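Local coordinates for periplasmic solute binding protein (Candidatus liberibacter, PDB 4CL2), which binds manganese or zinc in the periplasm and probably delivers the metal to an ABC-type uptake system, as other cluster 9 solute-binding proteins do, at residues A[30-35]-A[39-44]; A[120-125]-A[135-140]; A[165-170]-A[211-216]. One frame throughout, in Å; residues are numbered along the deposited sequence.

The three contacts follow one another along the chain without overlap. Contact 1 closes the loop between strand 27-30 and helix 45-53, at the edge strand of the four-stranded parallel sheet, and holds His39, a metal ligand of this protein that is not bound to the metal in this model. Contact 2 pairs helix 111-128 with helix 133-158; its centre lies about 25 Å from that of contact 1. Contact 3 joins strand 167-170, the next strand after helix 133-158, to the end of helix 200-212. It lies on the opposite side of the chain's centre, with centres about 34 Å from contact 1 and about 39 Å from contact 2. The spread fits a two-lobed binding protein with manganese bound between its lobes.

Contact 1 (A[30-35]-A[39-44]). With SO4 (sulfate ion), chain B; SO4 (sulfate ion), chain D.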
# COMPACT_ATOMS: atom_id res chain seq x y z
N THR A 30 3.67 -9.38 12.54
CA THR A 30 2.61 -8.70 11.79
C THR A 30 1.26 -8.97 12.41
O THR A 30 0.96 -10.12 12.78
CB THR A 30 2.62 -9.23 10.31
OG1 THR A 30 3.90 -8.99 9.72
CG2 THR A 30 1.53 -8.55 9.50
N LEU A 31 0.43 -7.94 12.52
CA LEU A 31 -0.90 -8.13 13.08
C LEU A 31 -1.88 -8.64 12.01
O LEU A 31 -2.39 -9.72 12.15
CB LEU A 31 -1.43 -6.83 13.68
CG LEU A 31 -2.82 -6.82 14.29
CD1 LEU A 31 -2.86 -7.74 15.50
CD2 LEU A 31 -3.25 -5.43 14.76
N VAL A 32 -2.12 -7.83 10.98
CA VAL A 32 -3.10 -8.15 9.94
C VAL A 32 -2.28 -8.86 8.88
O VAL A 32 -1.61 -8.27 8.05
CB VAL A 32 -3.80 -6.88 9.37
CG1 VAL A 32 -4.78 -7.29 8.26
CG2 VAL A 32 -4.49 -6.12 10.48
N GLU A 33 -2.33 -10.18 8.92
CA GLU A 33 -1.50 -10.99 8.07
C GLU A 33 -2.09 -10.91 6.65
O GLU A 33 -3.25 -10.55 6.45
CB GLU A 33 -1.48 -12.44 8.52
CG GLU A 33 -1.00 -12.68 9.93
CD GLU A 33 0.48 -12.81 10.09
OE1 GLU A 33 1.21 -12.47 9.15
OE2 GLU A 33 0.87 -13.29 11.20
N ALA A 34 -1.24 -11.27 5.72
CA ALA A 34 -1.61 -11.29 4.28
C ALA A 34 -2.93 -12.03 4.10
O ALA A 34 -3.13 -13.08 4.71
CB ALA A 34 -0.54 -12.02 3.53
N GLY A 35 -3.83 -11.44 3.34
CA GLY A 35 -5.15 -12.03 3.04
C GLY A 35 -6.27 -11.58 3.97
O GLY A 35 -7.41 -12.04 3.85
N HIS A 39 -9.87 -3.04 7.69
CA HIS A 39 -11.14 -2.52 8.06
C HIS A 39 -11.97 -3.61 8.81
O HIS A 39 -12.18 -4.70 8.30
CB HIS A 39 -11.94 -1.96 6.85
CG HIS A 39 -13.24 -1.35 7.28
ND1 HIS A 39 -13.31 -0.19 8.03
CD2 HIS A 39 -14.53 -1.75 7.11
CE1 HIS A 39 -14.57 0.09 8.30
NE2 HIS A 39 -15.33 -0.84 7.75
N SER A 40 -12.35 -3.29 10.05
CA SER A 40 -12.92 -4.25 11.01
C SER A 40 -12.21 -5.64 11.15
O SER A 40 -12.84 -6.62 11.53
CB SER A 40 -14.42 -4.43 10.75
OG SER A 40 -15.06 -3.17 10.62
N TYR A 41 -10.90 -5.72 10.85
CA TYR A 41 -10.06 -6.88 11.31
C TYR A 41 -10.39 -7.15 12.74
O TYR A 41 -10.48 -6.23 13.57
CB TYR A 41 -8.52 -6.58 11.16
CG TYR A 41 -7.67 -7.74 11.68
CD1 TYR A 41 -7.54 -8.90 10.95
CD2 TYR A 41 -7.02 -7.67 12.91
CE1 TYR A 41 -6.85 -10.00 11.43
CE2 TYR A 41 -6.29 -8.74 13.40
CZ TYR A 41 -6.20 -9.92 12.69
OH TYR A 41 -5.47 -11.01 13.16
N GLN A 42 -10.64 -8.42 13.08
CA GLN A 42 -10.87 -8.77 14.48
C GLN A 42 -9.54 -9.22 15.16
O GLN A 42 -8.97 -10.26 14.83
CB GLN A 42 -11.91 -9.86 14.59
CG GLN A 42 -12.29 -10.16 16.03
CD GLN A 42 -12.73 -8.90 16.77
OE1 GLN A 42 -13.80 -8.36 16.49
NE2 GLN A 42 -11.88 -8.41 17.68
N VAL A 43 -9.05 -8.38 16.05
CA VAL A 43 -7.87 -8.67 16.88
C VAL A 43 -8.23 -9.84 17.79
O VAL A 43 -9.21 -9.78 18.50
CB VAL A 43 -7.47 -7.42 17.66
CG1 VAL A 43 -6.27 -7.69 18.56
CG2 VAL A 43 -7.15 -6.28 16.70
N THR A 44 -7.46 -10.93 17.71
CA THR A 44 -7.72 -12.14 18.48
C THR A 44 -6.91 -12.13 19.80
O THR A 44 -6.05 -11.28 20.03
CB THR A 44 -7.27 -13.39 17.68
OG1 THR A 44 -5.85 -13.33 17.52
CG2 THR A 44 -7.87 -13.42 16.26
S SO4 B . 4.28 -13.20 12.46
O1 SO4 B . 3.47 -13.57 11.29
O2 SO4 B . 4.52 -14.24 13.49
O3 SO4 B . 3.53 -12.21 13.13
O4 SO4 B . 5.61 -12.78 11.99
S SO4 D . -5.35 -16.89 15.96
O1 SO4 D . -5.91 -17.09 14.60
O2 SO4 D . -6.36 -17.18 16.99
O3 SO4 D . -4.92 -15.46 16.05
O4 SO4 D . -4.25 -17.84 16.11
O HOH W 1 -4.04 -11.75 10.72
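Tyr41 of 39-44 lies against Leu31 and Val32 of 30-35, and the apolar contacts centre on its ring. Val32 CG2 sits over one face, offset toward the rim, 3.8 Å from Tyr41 CG. It makes a CH-pi contact 23° off the ring normal. With chi1 178°, CG1 of Val32 is anti to the backbone N, and CG2 is the branch turned onto the ring. Leu31 meets the same ring at CE2, with its CG 4.1 Å from Tyr41 CE2. Leu31 CD2 also reaches Val43 CG2, at 4.4 Å.

One polar bridge crosses the contact, at the phenol. A water donates to Tyr41 OH at 2.9 Å and accepts from Glu33 N at 2.9 Å. Tyr41 OH is also hydrogen-bonded to Asp47, its strongest polar partner. Sulfate ions, probably from the crystallisation liquor, lie at the margins. O3 of one accepts from Thr30 N at 2.9 Å, and O3 of the other accepts from Thr44 OG1 at 2.8 Å. Thr44 OG1 also caps the following helix at Asp47 N.

The whole forms a folded beta-alpha connection from strand 27-30 to helix 45-53. It carries His39, a manganese and zinc ligand of this protein, although His39 does not bind the metal here.

Contact 2 (A[120-125]-A[135-140]); sequences NIRKAL and KYELNA
Tyr136 and Ala140 face helix 111-128 from helix 133-158, in an antiparallel helical hairpin. The axes of segments 120-125 and 135-140 approach to 9.6 Å and their directions differ by 168°. The two helices are joined by a short connection, and the contact lies away from the metal site.

Tyr136 comes first along 135-140. Its ring receives Leu125 CB over the centre of one face, 3.8 Å from the centroid and only 3° off the normal. This is a CH-pi contact of nearly ideal direction. Leu125 CD1 extends the cover, 3.9 Å from Tyr136 CD1, and the two side chains cross at about a right angle. At the phenol end, Tyr136 OH is hydrogen-bonded to Asp129 in the connection, which fixes the far end of the ring. Leu25 and Val26 also touch this side chain.

Glu137 follows on the more exposed flank. Its chain bends at chi2 (81°), which brings the carboxylate back toward Arg122. The salt bridge is long, with Glu137 OE2 3.7 Å from Arg122 NE. The oxygen is well out of the guanidinium plane and no N-H points at it, so the attraction is one of charge alone. The stronger partner of Arg122 is Glu119 in its own helix, which forms a salt bridge with NH2.

Ala140 lies one turn beyond Tyr136. The aliphatic part of Arg122, ahead of its charged end, runs past this small side chain. Ala140 also touches Ile118, one turn before Arg122. The Ala140 methyl CB packs against Arg122 CD at 3.8 Å.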
# COMPACT_ATOMS: atom_id res chain seq x y z
N ASN A 120 11.44 6.14 7.51
CA ASN A 120 10.82 6.26 8.83
C ASN A 120 11.04 4.98 9.62
O ASN A 120 11.17 5.03 10.87
CB ASN A 120 9.31 6.53 8.66
CG ASN A 120 9.06 7.97 8.29
OD1 ASN A 120 9.86 8.83 8.61
ND2 ASN A 120 7.99 8.24 7.58
N ILE A 121 11.05 3.84 8.96
CA ILE A 121 11.23 2.57 9.68
C ILE A 121 12.70 2.44 10.13
O ILE A 121 12.99 2.02 11.26
CB ILE A 121 10.73 1.36 8.85
CG1 ILE A 121 9.21 1.42 8.76
CG2 ILE A 121 11.13 0.02 9.51
CD1 ILE A 121 8.62 0.51 7.72
N ARG A 122 13.62 2.79 9.24
CA ARG A 122 15.05 2.84 9.60
C ARG A 122 15.27 3.70 10.86
O ARG A 122 15.94 3.30 11.83
CB ARG A 122 15.91 3.36 8.46
CG ARG A 122 17.38 3.43 8.82
CD ARG A 122 18.12 4.49 8.04
NE ARG A 122 17.63 5.85 8.38
CZ ARG A 122 17.86 6.48 9.52
NH1 ARG A 122 18.60 5.95 10.46
NH2 ARG A 122 17.34 7.68 9.74
N LYS A 123 14.67 4.90 10.85
CA LYS A 123 14.81 5.82 11.97
C LYS A 123 14.26 5.23 13.25
O LYS A 123 14.90 5.33 14.30
CB LYS A 123 14.11 7.15 11.58
CG LYS A 123 14.30 8.20 12.66
CD LYS A 123 13.64 9.54 12.28
CE LYS A 123 13.31 9.79 10.83
NZ LYS A 123 12.52 11.08 10.76
N ALA A 124 13.08 4.61 13.17
CA ALA A 124 12.49 4.02 14.37
C ALA A 124 13.28 2.82 14.91
O ALA A 124 13.46 2.68 16.12
CB ALA A 124 11.04 3.65 14.07
N LEU A 125 13.75 1.96 14.03
CA LEU A 125 14.57 0.82 14.43
C LEU A 125 15.85 1.28 15.10
O LEU A 125 16.25 0.72 16.10
CB LEU A 125 14.91 -0.04 13.22
CG LEU A 125 13.78 -0.90 12.66
CD1 LEU A 125 14.20 -1.52 11.33
CD2 LEU A 125 13.31 -2.01 13.62
N LYS A 135 24.16 -1.02 10.85
CA LYS A 135 23.49 -2.08 10.11
C LYS A 135 22.13 -1.66 9.54
O LYS A 135 21.86 -1.90 8.38
CB LYS A 135 23.33 -3.33 11.01
CG LYS A 135 24.66 -3.91 11.45
CD LYS A 135 24.46 -5.23 12.21
CE LYS A 135 25.83 -5.84 12.49
NZ LYS A 135 25.77 -7.23 13.03
N TYR A 136 21.31 -0.98 10.32
CA TYR A 136 20.05 -0.48 9.78
C TYR A 136 20.33 0.52 8.66
O TYR A 136 19.58 0.57 7.69
CB TYR A 136 19.18 0.17 10.86
CG TYR A 136 18.78 -0.78 11.96
CD1 TYR A 136 18.10 -1.98 11.67
CD2 TYR A 136 19.04 -0.49 13.27
CE1 TYR A 136 17.76 -2.85 12.68
CE2 TYR A 136 18.64 -1.36 14.26
CZ TYR A 136 18.01 -2.53 13.96
OH TYR A 136 17.65 -3.47 14.93
N GLU A 137 21.38 1.31 8.81
CA GLU A 137 21.75 2.34 7.80
C GLU A 137 22.08 1.65 6.48
O GLU A 137 21.56 2.03 5.40
CB GLU A 137 22.88 3.22 8.30
CG GLU A 137 23.06 4.52 7.49
CD GLU A 137 22.08 5.60 7.91
OE1 GLU A 137 22.26 6.15 9.04
OE2 GLU A 137 21.15 5.87 7.14
N LEU A 138 22.96 0.67 6.54
CA LEU A 138 23.35 -0.05 5.33
C LEU A 138 22.17 -0.76 4.71
O LEU A 138 21.91 -0.70 3.49
CB LEU A 138 24.52 -0.99 5.64
CG LEU A 138 24.71 -2.08 4.54
CD1 LEU A 138 25.37 -1.41 3.37
CD2 LEU A 138 25.57 -3.21 5.11
N ASN A 139 21.40 -1.45 5.56
CA ASN A 139 20.28 -2.24 5.06
C ASN A 139 19.21 -1.40 4.40
O ASN A 139 18.64 -1.79 3.37
CB ASN A 139 19.63 -3.07 6.18
CG ASN A 139 20.56 -4.12 6.77
OD1 ASN A 139 21.59 -4.49 6.18
ND2 ASN A 139 20.19 -4.66 7.96
N ALA A 140 18.93 -0.23 4.99
CA ALA A 140 17.94 0.68 4.46
C ALA A 140 18.39 1.18 3.06
O ALA A 140 17.55 1.29 2.16
CB ALA A 140 17.71 1.85 5.39

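Contact 3 (A[165-170]-A[211-216]); sequences KRWFVT and RSHKIK
The indole of Trp167 takes Ile215 over one face and stacks through its six-membered ring with the imidazole of His213. Ile215 CD1 stands above the five-membered ring, 3.8 Å from its centroid and 17° off the normal. This is a CH-pi contact. The same methyl carbon is 3.6 Å from Trp167 CD2, at the fusion of the two rings. The stack with His213 is offset: the centroids are 4.7 Å apart and the planes meet at 27°. Contact is closest at the outer part of the indole, where Trp167 CZ2 comes within 3.4 Å of His213 CD2. CZ2 lies over one face of the imidazole, toward its rim. Ser212 OG lies over the centre of the opposite face, so the imidazole has a neighbour on both sides. Its NE2 has a weak hydrogen bond to Gln209.

The aliphatic contact continues along the strand. Val169 CG2 meets Ile215 CG2 at 3.7 Å. Ile215 CG1 is anti to the carbonyl carbon (chi1 -61°). This turns the CG1-CD1 arm to the indole, while CG2 faces the valine. Ile215 thus touches both Trp167 and Val169, whose side chains leave the same side of the strand.

The end of helix 200-212 is shaped by a Schellman motif. Lys214, at positive phi, is its C-prime residue, and Lys214 N is hydrogen-bonded to Arg211 O at 3.1 Å. The turn delivers His213 and Ile215 to the strand.

Strand 167-170 pairs in parallel with strand 185-188, whose Leu187 touches Trp167, Val169 and Ile215. Lys185 adds a cation-pi contact to Trp167. From 211-216 the chain runs directly into strand 217-221, where Ile218 packs on Val169 and Phe219 is backbone hydrogen-bonded to it. On the other side of strand 167-170, Phe168 packs on helix 259-274.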
# COMPACT_ATOMS: atom_id res chain seq x y z
N LYS A 165 -3.88 9.64 -22.37
CA LYS A 165 -4.05 8.27 -21.89
C LYS A 165 -3.52 8.14 -20.48
O LYS A 165 -3.39 7.01 -19.97
CB LYS A 165 -3.37 7.27 -22.84
CG LYS A 165 -4.13 7.05 -24.15
CD LYS A 165 -3.28 6.30 -25.17
CE LYS A 165 -3.93 6.27 -26.54
NZ LYS A 165 -2.97 5.86 -27.60
N ARG A 166 -3.24 9.28 -19.83
CA ARG A 166 -2.65 9.26 -18.49
C ARG A 166 -3.71 9.18 -17.35
O ARG A 166 -3.93 10.10 -16.57
CB ARG A 166 -1.70 10.41 -18.30
CG ARG A 166 -0.49 10.30 -19.27
CD ARG A 166 0.32 11.59 -19.39
NE ARG A 166 1.06 11.74 -18.19
CZ ARG A 166 2.32 11.31 -17.94
NH1 ARG A 166 3.13 10.77 -18.83
NH2 ARG A 166 2.73 11.49 -16.74
N TRP A 167 -4.34 8.04 -17.30
CA TRP A 167 -5.42 7.74 -16.34
C TRP A 167 -5.14 6.42 -15.72
O TRP A 167 -4.84 5.44 -16.44
CB TRP A 167 -6.74 7.62 -17.06
CG TRP A 167 -7.25 8.90 -17.55
CD1 TRP A 167 -7.10 9.42 -18.79
CD2 TRP A 167 -8.02 9.83 -16.82
NE1 TRP A 167 -7.69 10.62 -18.86
CE2 TRP A 167 -8.27 10.91 -17.66
CE3 TRP A 167 -8.51 9.86 -15.52
CZ2 TRP A 167 -9.01 12.01 -17.26
CZ3 TRP A 167 -9.26 10.95 -15.12
CH2 TRP A 167 -9.49 12.00 -15.98
N PHE A 168 -5.27 6.35 -14.40
CA PHE A 168 -5.19 5.08 -13.65
C PHE A 168 -6.63 4.88 -13.14
O PHE A 168 -7.07 5.69 -12.32
CB PHE A 168 -4.29 5.12 -12.45
CG PHE A 168 -2.83 5.17 -12.77
CD1 PHE A 168 -2.32 4.69 -13.97
CD2 PHE A 168 -1.96 5.72 -11.84
CE1 PHE A 168 -0.95 4.77 -14.20
CE2 PHE A 168 -0.60 5.79 -12.09
CZ PHE A 168 -0.11 5.31 -13.27
N VAL A 169 -7.33 3.89 -13.66
CA VAL A 169 -8.77 3.64 -13.30
C VAL A 169 -8.95 2.26 -12.64
O VAL A 169 -8.60 1.25 -13.19
CB VAL A 169 -9.69 3.74 -14.51
CG1 VAL A 169 -11.18 3.58 -14.13
CG2 VAL A 169 -9.47 5.09 -15.19
N THR A 170 -9.41 2.30 -11.42
CA THR A 170 -9.41 1.12 -10.58
C THR A 170 -10.77 1.02 -9.91
O THR A 170 -11.65 1.85 -10.14
CB THR A 170 -8.34 1.15 -9.51
OG1 THR A 170 -8.53 2.32 -8.75
CG2 THR A 170 -6.95 1.14 -10.09
N ARG A 211 -16.12 7.67 -20.60
CA ARG A 211 -16.61 7.99 -21.92
C ARG A 211 -16.06 9.33 -22.38
O ARG A 211 -15.53 9.45 -23.49
CB ARG A 211 -18.12 8.02 -21.94
CG ARG A 211 -18.74 6.65 -21.81
CD ARG A 211 -20.07 6.63 -22.52
NE ARG A 211 -20.02 7.08 -23.92
CZ ARG A 211 -20.64 8.16 -24.44
NH1 ARG A 211 -21.38 8.99 -23.70
NH2 ARG A 211 -20.52 8.43 -25.74
N SER A 212 -16.17 10.32 -21.51
CA SER A 212 -15.76 11.67 -21.82
C SER A 212 -14.28 11.70 -22.23
O SER A 212 -13.94 12.36 -23.21
CB SER A 212 -16.02 12.57 -20.62
OG SER A 212 -15.47 13.83 -20.84
N HIS A 213 -13.42 10.99 -21.51
CA HIS A 213 -11.97 10.95 -21.81
C HIS A 213 -11.52 9.73 -22.57
O HIS A 213 -10.35 9.51 -22.71
CB HIS A 213 -11.13 11.10 -20.55
CG HIS A 213 -11.52 12.28 -19.72
ND1 HIS A 213 -11.32 13.57 -20.13
CD2 HIS A 213 -12.11 12.36 -18.50
CE1 HIS A 213 -11.79 14.40 -19.22
NE2 HIS A 213 -12.27 13.69 -18.22
N LYS A 214 -12.46 8.93 -23.10
CA LYS A 214 -12.09 7.78 -23.92
C LYS A 214 -11.07 6.90 -23.21
O LYS A 214 -10.11 6.42 -23.81
CB LYS A 214 -11.58 8.22 -25.30
CG LYS A 214 -12.69 8.72 -26.24
CD LYS A 214 -12.20 8.71 -27.69
CE LYS A 214 -13.27 9.15 -28.68
NZ LYS A 214 -13.70 10.56 -28.45
N ILE A 215 -11.35 6.63 -21.94
CA ILE A 215 -10.47 5.79 -21.13
C ILE A 215 -10.63 4.33 -21.51
O ILE A 215 -11.74 3.84 -21.73
CB ILE A 215 -10.73 6.03 -19.64
CG1 ILE A 215 -10.44 7.51 -19.32
CG2 ILE A 215 -9.85 5.09 -18.85
CD1 ILE A 215 -10.94 8.01 -17.99
N LYS A 216 -9.52 3.63 -21.66
CA LYS A 216 -9.49 2.33 -22.31
C LYS A 216 -9.56 1.10 -21.37
O LYS A 216 -9.99 0.06 -21.77
CB LYS A 216 -8.19 2.24 -23.12
CG LYS A 216 -8.07 3.29 -24.22
CD LYS A 216 -9.11 3.09 -25.28
CE LYS A 216 -9.07 4.24 -26.28
NZ LYS A 216 -10.34 4.27 -27.04